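Local structure of DNA helicase assembly protein (Enterobacteria phage T4, 1C1K) at residues V45-A48 / A49-R53. The protein loads the replicative helicase, at the replication fork, onto DNA protected by single-stranded DNA-binding protein, and coordinates leading- and lagging-strand synthesis during phage replication. Residues are numbered along the deposited sequence; the frame is centred on the assembly and turned at random.
Sequences VSDA and AYQKR
Ser46 caps the short helix 47-52 by accepting the amide of Ala49 on its hydroxyl, with OG 3.1 Å from Ala49 N and an N-H...O angle of 157°. Turning OG anti to the backbone N (chi1 157°) swings it in beside its own carbonyl carbon, where it also lies against the methyl of Ala49. This is a classical N-cap, and the O of the same residue accepts from Tyr50 N, the first i to i+4 backbone bond of the helix. The compact part of the contact is the first turn that follows: Gln51 N reaches Asp47 O at 2.8 Å, and CB and CG of Gln51 pack against that same oxygen. The next step, from Lys52 N to Ala48 O, is longer at 3.1 Å.

Between the exposed side chains of the helix the links are looser and run through water. The side chains of Asp47 and Gln51 run alongside each other, yet their polar ends meet through a water that donates to Asp47 OD2 and accepts from Gln51 NE2 at 2.8 Å. This water sits at the edge of the Tyr50 ring, in its plane, and OD2 itself lies near that edge, 4.0 Å from Tyr50 CD2. Asp47 OD2 also forms a salt bridge with Lys17 of helix 16-30, the helix whose Tyr20 meets the Tyr50 ring. A second water joins Ala48 O to Lys52 NZ, 2.9 Å from the amine, giving this carbonyl two donors. Direct bonds thus hold the backbone of the turn, whereas water bridges Asp47 to the Gln51 amide and the Lys52 amine to the carbonyl of Ala48; the carboxylate of Asp47, close to the helix N-terminus and paired directly with Lys17, is probably stabilised in its ionised form.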
loop_
_atom_site.group_PDB
_atom_site.type_symbol
_atom_site.label_atom_id
_atom_site.label_comp_id
_atom_site.label_asym_id
_atom_site.label_seq_id
_atom_site.Cartn_x
_atom_site.Cartn_y
_atom_site.Cartn_z
ATOM N N VAL A 45 16.858 9.008 14.432
ATOM C CA VAL A 45 16.865 10.018 13.382
ATOM C C VAL A 45 17.861 11.124 13.707
ATOM O O VAL A 45 18.316 11.245 14.840
ATOM C CB VAL A 45 15.468 10.648 13.204
ATOM C CG1 VAL A 45 14.417 9.555 13.107
ATOM C CG2 VAL A 45 15.161 11.574 14.375
ATOM N N SER A 46 18.195 11.929 12.705
ATOM C CA SER A 46 19.123 13.037 12.890
ATOM C C SER A 46 18.365 14.243 13.451
ATOM O O SER A 46 17.446 14.768 12.810
ATOM C CB SER A 46 19.768 13.407 11.552
ATOM O OG SER A 46 20.247 14.740 11.565
ATOM N N ASP A 47 18.741 14.678 14.650
ATOM C CA ASP A 47 18.080 15.823 15.264
ATOM C C ASP A 47 18.324 17.068 14.431
ATOM O O ASP A 47 17.450 17.925 14.309
ATOM C CB ASP A 47 18.592 16.056 16.687
ATOM C CG ASP A 47 17.827 17.160 17.406
ATOM O OD1 ASP A 47 18.454 18.171 17.806
ATOM O OD2 ASP A 47 16.593 17.013 17.570
ATOM N N ALA A 48 19.518 17.173 13.858
ATOM C CA ALA A 48 19.853 18.327 13.038
ATOM C C ALA A 48 18.869 18.442 11.869
ATOM O O ALA A 48 18.420 19.541 11.526
ATOM C CB ALA A 48 21.285 18.201 12.518
ATOM N N ALA A 49 18.534 17.303 11.262
ATOM C CA ALA A 49 17.599 17.287 10.140
ATOM C C ALA A 49 16.211 17.711 10.600
ATOM O O ALA A 49 15.533 18.472 9.915
ATOM C CB ALA A 49 17.539 15.896 9.524
ATOM N N TYR A 50 15.791 17.213 11.759
ATOM C CA TYR A 50 14.479 17.566 12.297
ATOM C C TYR A 50 14.414 19.064 12.596
ATOM O O TYR A 50 13.441 19.735 12.252
ATOM C CB TYR A 50 14.195 16.768 13.576
ATOM C CG TYR A 50 13.023 17.289 14.391
ATOM C CD1 TYR A 50 11.717 17.200 13.909
ATOM C CD2 TYR A 50 13.226 17.870 15.644
ATOM C CE1 TYR A 50 10.640 17.678 14.657
ATOM C CE2 TYR A 50 12.163 18.350 16.400
ATOM C CZ TYR A 50 10.870 18.252 15.903
ATOM O OH TYR A 50 9.815 18.720 16.660
ATOM N N GLN A 51 15.456 19.594 13.230
ATOM C CA GLN A 51 15.471 21.012 13.561
ATOM C C GLN A 51 15.460 21.895 12.317
ATOM O O GLN A 51 14.951 23.016 12.345
ATOM C CB GLN A 51 16.682 21.334 14.439
ATOM C CG GLN A 51 16.486 20.918 15.893
ATOM C CD GLN A 51 15.437 21.764 16.604
ATOM O OE1 GLN A 51 15.272 22.948 16.305
ATOM N NE2 GLN A 51 14.726 21.158 17.550
ATOM N N LYS A 52 16.008 21.386 11.221
ATOM C CA LYS A 52 16.034 22.140 9.975
ATOM C C LYS A 52 14.645 22.237 9.334
ATOM O O LYS A 52 14.413 23.096 8.489
ATOM C CB LYS A 52 17.006 21.493 8.981
ATOM C CG LYS A 52 18.322 22.241 8.829
ATOM C CD LYS A 52 19.388 21.369 8.181
ATOM C CE LYS A 52 20.790 21.864 8.515
ATOM N NZ LYS A 52 20.950 22.202 9.965
ATOM N N ARG A 53 13.731 21.355 9.734
ATOM C CA ARG A 53 12.371 21.352 9.184
ATOM C C ARG A 53 11.664 22.682 9.427
ATOM O O ARG A 53 11.739 23.239 10.518
ATOM C CB ARG A 53 11.531 20.241 9.824
ATOM C CG ARG A 53 12.046 18.817 9.607
ATOM C CD ARG A 53 11.827 18.345 8.185
ATOM N NE ARG A 53 10.414 18.270 7.810
ATOM C CZ ARG A 53 9.873 17.251 7.151
ATOM N NH1 ARG A 53 10.622 16.213 6.793
ATOM N NH2 ARG A 53 8.588 17.271 6.834
HETATM O O HOH W 1 15.115 18.607 18.748
HETATM O O HOH W 2 19.733 21.693 12.503
#